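Local coordinates for COG0546: Predicted phosphatases (Streptococcus pneumoniae, PDB 2AH5), which is of unknown function but probably acts as a phosphatase, as a member of the haloacid dehalogenase-like hydrolase family, at residues Asp62-Ser65 against Glu66-Ile70; Pro87-Ile90 against Asp91-Glu94; Asp141-His144 against Gln145-Thr149. All blocks are in the same frame, centred on the assembly; numbering follows the deposited sequence.

Contact 1. Residues Asp62-Ser65 against Glu66-Ile70; sequences DQIS and EAVQI
Ile64 O receives the amide of Val68 at 2.8 Å from Ile64 O to Val68 N, with an N-H...O angle of 166°. The same i to i+4 step recurs from Ala67 N to Gln63 O (2.9 Å) and from Gln69 N to Ser65 O (3.0 Å). A water takes part in the first turn as well: it accepts from Glu66 N at 2.8 Å and donates to Asp62 O, bridging the backbone where the helix begins. These bonds form the opening turns of helix 64-79, which lies apart from the six-stranded parallel sheet of the HAD fold, in a helical region consistent with the cap of this family. On one flank Ile64 and Val68 lean across each other, and their CG2 methyls meet at 4.1 Å. Ile64 and Ala67 also touch Phe55 of helix 51-56, while Val68 touches Leu51, so this flank faces that helix. On another flank Gln63 and Glu66 run alongside each other. Glu66 sends CG to the far side of CB from its own N and stays extended from there, which brings OE1 within 3.3 Å of Gln63 NE2, a weak, bent hydrogen bond between amide and carboxylate planes turned 70° apart. Both side chains also touch Leu33 of helix 19-33.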
loop_
_atom_site.group_PDB
_atom_site.type_symbol
_atom_site.label_atom_id
_atom_site.label_comp_id
_atom_site.label_asym_id
_atom_site.label_seq_id
_atom_site.Cartn_x
_atom_site.Cartn_y
_atom_site.Cartn_z
ATOM N N ASP A 62 21.590 -8.811 -14.223
ATOM C CA ASP A 62 21.518 -8.283 -15.591
ATOM C C ASP A 62 20.117 -8.351 -16.215
ATOM O O ASP A 62 19.867 -7.704 -17.233
ATOM C CB ASP A 62 22.488 -9.037 -16.499
ATOM C CG ASP A 62 22.350 -10.542 -16.358
ATOM O OD1 ASP A 62 22.944 -11.098 -15.405
ATOM O OD2 ASP A 62 21.638 -11.166 -17.183
ATOM N N GLN A 63 19.215 -9.132 -15.621
ATOM C CA GLN A 63 17.846 -9.254 -16.159
ATOM C C GLN A 63 16.764 -8.438 -15.420
ATOM O O GLN A 63 15.609 -8.400 -15.867
ATOM C CB GLN A 63 17.431 -10.718 -16.262
ATOM C CG GLN A 63 17.892 -11.373 -17.558
ATOM C CD GLN A 63 17.062 -12.578 -17.949
ATOM O OE1 GLN A 63 16.886 -13.516 -17.161
ATOM N NE2 GLN A 63 16.550 -12.568 -19.188
ATOM N N ILE A 64 17.137 -7.785 -14.317
ATOM C CA ILE A 64 16.139 -7.109 -13.458
ATOM C C ILE A 64 15.395 -6.016 -14.193
ATOM O O ILE A 64 14.163 -5.937 -14.099
ATOM C CB ILE A 64 16.752 -6.510 -12.141
ATOM C CG1 ILE A 64 17.448 -7.593 -11.311
ATOM C CG2 ILE A 64 15.683 -5.792 -11.312
ATOM C CD1 ILE A 64 16.698 -8.875 -11.228
ATOM N N SER A 65 16.141 -5.156 -14.888
ATOM C CA SER A 65 15.568 -4.025 -15.624
ATOM C C SER A 65 14.563 -4.499 -16.673
ATOM O O SER A 65 13.470 -3.938 -16.797
ATOM C CB SER A 65 16.680 -3.191 -16.280
ATOM O OG SER A 65 16.131 -2.061 -16.932
ATOM N N GLU A 66 14.933 -5.539 -17.421
ATOM C CA GLU A 66 14.014 -6.139 -18.410
ATOM C C GLU A 66 12.761 -6.691 -17.719
ATOM O O GLU A 66 11.633 -6.480 -18.184
ATOM C CB GLU A 66 14.713 -7.266 -19.174
ATOM C CG GLU A 66 13.840 -7.997 -20.202
ATOM C CD GLU A 66 14.519 -9.237 -20.785
ATOM O OE1 GLU A 66 15.632 -9.580 -20.354
ATOM O OE2 GLU A 66 13.927 -9.896 -21.662
ATOM N N ALA A 67 12.978 -7.426 -16.630
ATOM C CA ALA A 67 11.863 -7.964 -15.824
ATOM C C ALA A 67 10.910 -6.859 -15.359
ATOM O O ALA A 67 9.704 -6.991 -15.510
ATOM C CB ALA A 67 12.377 -8.763 -14.638
ATOM N N VAL A 68 11.449 -5.771 -14.794
ATOM C CA VAL A 68 10.618 -4.642 -14.355
ATOM C C VAL A 68 9.816 -4.038 -15.505
ATOM O O VAL A 68 8.626 -3.762 -15.367
ATOM C CB VAL A 68 11.471 -3.562 -13.628
ATOM C CG1 VAL A 68 10.640 -2.297 -13.329
ATOM C CG2 VAL A 68 12.020 -4.154 -12.347
ATOM N N GLN A 69 10.468 -3.844 -16.646
ATOM C CA GLN A 69 9.769 -3.359 -17.828
ATOM C C GLN A 69 8.608 -4.249 -18.240
ATOM O O GLN A 69 7.504 -3.748 -18.474
ATOM C CB GLN A 69 10.735 -3.155 -18.995
ATOM C CG GLN A 69 10.052 -2.643 -20.269
ATOM C CD GLN A 69 11.037 -2.495 -21.428
ATOM O OE1 GLN A 69 12.104 -1.936 -21.253
ATOM N NE2 GLN A 69 10.671 -2.988 -22.609
ATOM N N ILE A 70 8.844 -5.555 -18.317
ATOM C CA ILE A 70 7.822 -6.503 -18.758
ATOM C C ILE A 70 6.659 -6.513 -17.736
ATOM O O ILE A 70 5.489 -6.427 -18.100
ATOM C CB ILE A 70 8.421 -7.925 -18.989
ATOM C CG1 ILE A 70 9.371 -7.937 -20.201
ATOM C CG2 ILE A 70 7.313 -8.974 -19.191
ATOM C CD1 ILE A 70 10.331 -9.147 -20.218
HETATM O O HOH W 1 17.662 -6.012 -17.917
HETATM O O HOH W 2 15.174 -2.988 -19.975
#

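Contact 2. Residues Pro87-Ile90 against Asp91-Glu94; sequences PQII and DLLE
Ile89 and Leu93 meet at an oblique angle one turn apart, the CG2 methyl of Ile89 lying 3.8 Å from CD1 of Leu93. The torsions account for the meeting: Ile89 CG2 stands anti to the backbone N, whereas Leu93 CG is anti to the carbonyl carbon (chi1 -64°) and swings back over the preceding turn, coming to 3.3 Å from Ile89 O. Leu92 CD2 approaches Ile89 CD1 more loosely, at 4.4 Å. Beyond the pair, Leu92 packs on Val205 and Leu206 of helix 204-208, joining this helix to the C-terminal one. The three residues are buried, which makes this the inward face of helix 89-97.

That helix follows the short strand 84-85 and precedes strand 102-106 of the parallel sheet, in the Rossmann-like core expected of a HAD hydrolase. Ile89 lies near, without touching, a DxDx(T/V) sequence at the end of strand 6-9, which resembles the family's catalytic motif.

The helix starts with Gln88 at the N-cap position. Its carbonyl takes the amide of Leu92, 3.0 Å from Gln88 O to Leu92 N. The bond from Leu93 N to Ile89 O (2.9 Å, 171°) is straighter. Gln88, its chain bent at chi2, and Asp91 lie side by side and point the same way, with amide and carboxylate planes 81° apart; Gln88 NE2 to Asp91 OD2 measures 3.8 Å, a proximity without a hydrogen bond. Farther round the helix, the extended chain of Glu94 crosses Ile90, setting the carboxylate carbon CD 3.8 Å from Ile90 CG2. Ile90 also touches Ile122 and Glu94 touches Phe125.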
loop_
_atom_site.group_PDB
_atom_site.type_symbol
_atom_site.label_atom_id
_atom_site.label_comp_id
_atom_site.label_asym_id
_atom_site.label_seq_id
_atom_site.Cartn_x
_atom_site.Cartn_y
_atom_site.Cartn_z
ATOM N N PRO A 87 -13.346 -6.740 1.725
ATOM C CA PRO A 87 -14.709 -6.615 2.285
ATOM C C PRO A 87 -14.813 -5.475 3.305
ATOM O O PRO A 87 -13.842 -5.227 3.992
ATOM C CB PRO A 87 -14.907 -7.958 2.975
ATOM C CG PRO A 87 -14.002 -8.920 2.191
ATOM C CD PRO A 87 -12.782 -8.098 1.892
ATOM N N GLN A 88 -15.957 -4.781 3.381
ATOM C CA GLN A 88 -16.201 -3.722 4.389
ATOM C C GLN A 88 -15.344 -2.431 4.243
ATOM O O GLN A 88 -15.423 -1.501 5.075
ATOM C CB GLN A 88 -16.052 -4.301 5.817
ATOM C CG GLN A 88 -16.923 -5.522 6.128
ATOM C CD GLN A 88 -18.397 -5.279 5.859
ATOM O OE1 GLN A 88 -18.984 -5.887 4.958
ATOM N NE2 GLN A 88 -18.993 -4.371 6.618
ATOM N N ILE A 89 -14.520 -2.353 3.199
ATOM C CA ILE A 89 -13.699 -1.147 3.021
ATOM C C ILE A 89 -14.542 0.108 2.749
ATOM O O ILE A 89 -14.276 1.167 3.316
ATOM C CB ILE A 89 -12.588 -1.323 1.926
ATOM C CG1 ILE A 89 -11.507 -2.289 2.409
ATOM C CG2 ILE A 89 -11.956 0.030 1.577
ATOM C CD1 ILE A 89 -10.705 -1.839 3.703
ATOM N N ILE A 90 -15.553 -0.003 1.883
ATOM C CA ILE A 90 -16.472 1.128 1.646
ATOM C C ILE A 90 -17.088 1.601 2.969
ATOM O O ILE A 90 -17.105 2.806 3.245
ATOM C CB ILE A 90 -17.582 0.819 0.593
ATOM C CG1 ILE A 90 -16.987 0.580 -0.806
ATOM C CG2 ILE A 90 -18.587 1.974 0.506
ATOM C CD1 ILE A 90 -16.492 1.848 -1.497
ATOM N N ASP A 91 -17.583 0.654 3.777
ATOM C CA ASP A 91 -18.127 0.984 5.119
ATOM C C ASP A 91 -17.117 1.767 5.968
ATOM O O ASP A 91 -17.458 2.803 6.558
ATOM C CB ASP A 91 -18.595 -0.264 5.860
ATOM C CG ASP A 91 -19.600 0.054 6.980
ATOM O OD1 ASP A 91 -20.250 1.152 6.938
ATOM O OD2 ASP A 91 -19.729 -0.811 7.878
ATOM N N LEU A 92 -15.887 1.275 6.024
ATOM C CA LEU A 92 -14.835 1.908 6.834
ATOM C C LEU A 92 -14.575 3.321 6.350
ATOM O O LEU A 92 -14.477 4.267 7.150
ATOM C CB LEU A 92 -13.533 1.097 6.720
ATOM C CG LEU A 92 -12.327 1.739 7.398
ATOM C CD1 LEU A 92 -12.554 1.874 8.910
ATOM C CD2 LEU A 92 -11.106 0.880 7.081
ATOM N N LEU A 93 -14.422 3.469 5.035
ATOM C CA LEU A 93 -14.185 4.807 4.477
ATOM C C LEU A 93 -15.335 5.806 4.698
ATOM O O LEU A 93 -15.087 6.945 5.086
ATOM C CB LEU A 93 -13.865 4.710 2.991
ATOM C CG LEU A 93 -12.573 3.962 2.674
ATOM C CD1 LEU A 93 -12.432 3.822 1.137
ATOM C CD2 LEU A 93 -11.369 4.691 3.318
ATOM N N GLU A 94 -16.568 5.388 4.431
ATOM C CA GLU A 94 -17.747 6.247 4.666
ATOM C C GLU A 94 -17.741 6.727 6.112
ATOM O O GLU A 94 -17.923 7.915 6.395
ATOM C CB GLU A 94 -19.060 5.480 4.390
ATOM C CG GLU A 94 -19.340 5.094 2.970
ATOM C CD GLU A 94 -20.589 4.203 2.845
ATOM O OE1 GLU A 94 -20.667 3.132 3.526
ATOM O OE2 GLU A 94 -21.485 4.551 2.032
#

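Contact 3. Residues Asp141-His144 against Gln145-Thr149; sequences DVIH and QALQT
Gln148 folds back along the preceding helical turn, its chain passing over His144 O. Its CB sits 3.4 Å from His144 O, and CG comes slightly nearer, at 3.3 Å from His144 O. This approach follows from the first torsion: CG is anti to the carbonyl carbon (chi1 -62°), which carries the chain back over the carbonyl of His144. The chain then runs extended. CD remains 3.7 Å from His144 O, and at the tip NE2 arrives 4.1 Å from His144 ND1, obliquely to the imidazole, with ring and amide planes 50° apart. That separation is spanned by a water, which lies in the ring plane at its edge, hydrogen-bonds with ND1, and accepts a weak bond from NE2. The backbone supplies the stronger link, from Gln148 N to His144 O.

These residues belong to helix 139-149, which connects strand 128-132 with strand 157-161 of the parallel sheet in the Rossmann-like HAD core. One side of it faces the sheet: Ile143, Ala146 and Leu147 touch Phe8 of strand 6-9, while Val142, Ala146 and the partly exposed Gln145 touch Tyr130 of strand 128-132. Within this side Ile143 and Leu147 lie next to each other, pointing the same way, and Ile143 CG2 faces Leu147 CD1 at 4.1 Å.

The last turn has one doubly engaged acceptor. Gln145 O takes the amide of Thr149, 2.9 Å from Gln145 O to Thr149 N, and also the hydroxyl, 2.8 Å from Gln145 O to Thr149 OG1. The two donors come from opposite faces of the carbonyl plane, and the second bond holds the threonine side chain back against its own helix. At the other end, Asp141 OD2 accepts from His138 N.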
loop_
_atom_site.group_PDB
_atom_site.type_symbol
_atom_site.label_atom_id
_atom_site.label_comp_id
_atom_site.label_asym_id
_atom_site.label_seq_id
_atom_site.Cartn_x
_atom_site.Cartn_y
_atom_site.Cartn_z
ATOM N N ASP A 141 9.192 9.338 2.537
ATOM C CA ASP A 141 9.131 10.552 1.689
ATOM C C ASP A 141 7.686 10.904 1.293
ATOM O O ASP A 141 7.269 12.086 1.329
ATOM C CB ASP A 141 9.982 10.342 0.446
ATOM C CG ASP A 141 11.396 9.894 0.788
ATOM O OD1 ASP A 141 12.090 10.632 1.512
ATOM O OD2 ASP A 141 11.787 8.785 0.372
ATOM N N VAL A 142 6.907 9.870 0.981
ATOM C CA VAL A 142 5.500 10.051 0.624
ATOM C C VAL A 142 4.723 10.621 1.822
ATOM O O VAL A 142 3.955 11.582 1.696
ATOM C CB VAL A 142 4.889 8.704 0.117
ATOM C CG1 VAL A 142 3.414 8.865 -0.201
ATOM C CG2 VAL A 142 5.647 8.207 -1.132
ATOM N N ILE A 143 4.966 10.049 2.995
ATOM C CA ILE A 143 4.332 10.503 4.239
ATOM C C ILE A 143 4.732 11.967 4.520
ATOM O O ILE A 143 3.864 12.814 4.806
ATOM C CB ILE A 143 4.725 9.576 5.421
ATOM C CG1 ILE A 143 4.107 8.178 5.249
ATOM C CG2 ILE A 143 4.356 10.187 6.765
ATOM C CD1 ILE A 143 4.488 7.131 6.286
ATOM N N HIS A 144 6.037 12.260 4.428
ATOM C CA HIS A 144 6.503 13.652 4.538
ATOM C C HIS A 144 5.748 14.595 3.603
ATOM O O HIS A 144 5.330 15.680 4.004
ATOM C CB HIS A 144 8.008 13.781 4.241
ATOM C CG HIS A 144 8.898 13.430 5.402
ATOM N ND1 HIS A 144 8.727 13.950 6.672
ATOM C CD2 HIS A 144 9.973 12.610 5.475
ATOM C CE1 HIS A 144 9.654 13.456 7.476
ATOM N NE2 HIS A 144 10.424 12.645 6.772
ATOM N N GLN A 145 5.616 14.196 2.346
ATOM C CA GLN A 145 4.916 15.020 1.375
ATOM C C GLN A 145 3.446 15.276 1.792
ATOM O O GLN A 145 2.969 16.428 1.739
ATOM C CB GLN A 145 4.990 14.381 -0.000
ATOM C CG GLN A 145 4.306 15.246 -1.048
ATOM C CD GLN A 145 4.416 14.714 -2.448
ATOM O OE1 GLN A 145 4.984 13.640 -2.687
ATOM N NE2 GLN A 145 3.883 15.488 -3.408
ATOM N N ALA A 146 2.740 14.208 2.169
ATOM C CA ALA A 146 1.358 14.315 2.651
ATOM C C ALA A 146 1.253 15.284 3.839
ATOM O O ALA A 146 0.406 16.184 3.841
ATOM C CB ALA A 146 0.767 12.926 3.007
ATOM N N LEU A 147 2.127 15.120 4.831
ATOM C CA LEU A 147 2.088 15.952 6.036
ATOM C C LEU A 147 2.350 17.429 5.723
ATOM O O LEU A 147 1.548 18.309 6.093
ATOM C CB LEU A 147 3.102 15.466 7.070
ATOM C CG LEU A 147 2.892 14.154 7.840
ATOM C CD1 LEU A 147 4.184 13.844 8.533
ATOM C CD2 LEU A 147 1.756 14.307 8.846
ATOM N N GLN A 148 3.453 17.686 5.017
ATOM C CA GLN A 148 3.829 19.055 4.658
ATOM C C GLN A 148 2.805 19.759 3.762
ATOM O O GLN A 148 2.418 20.890 4.047
ATOM C CB GLN A 148 5.240 19.090 4.075
ATOM C CG GLN A 148 6.251 18.605 5.105
ATOM C CD GLN A 148 7.666 18.527 4.582
ATOM O OE1 GLN A 148 8.005 19.121 3.551
ATOM N NE2 GLN A 148 8.506 17.791 5.299
ATOM N N THR A 149 2.315 19.072 2.731
ATOM C CA THR A 149 1.348 19.684 1.822
ATOM C C THR A 149 0.068 20.097 2.557
ATOM O O THR A 149 -0.539 21.105 2.203
ATOM C CB THR A 149 1.035 18.791 0.605
ATOM O OG1 THR A 149 2.268 18.484 -0.047
ATOM C CG2 THR A 149 0.182 19.546 -0.384
HETATM O O HOH W 3 6.829 16.181 7.873
#

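Each contact is local, along or at the start of one helix, so none closes a long loop; they follow one another in series, without nesting or crossing. From the N terminus, contact 1 comes first, at the start of helix 64-79, where it meets helices 19-33 and 51-56. Contact 2 follows at the start of helix 89-97 and touches helix 204-208 near the C terminus. Contact 3, on helix 139-149, packs on strands 6-9 and 128-132. Contacts 1 and 2 lie on opposite sides of the chain's centre, their own centres about 37 Å apart, whereas contacts 2 and 3 are about 24 Å apart between centres. No two of them touch.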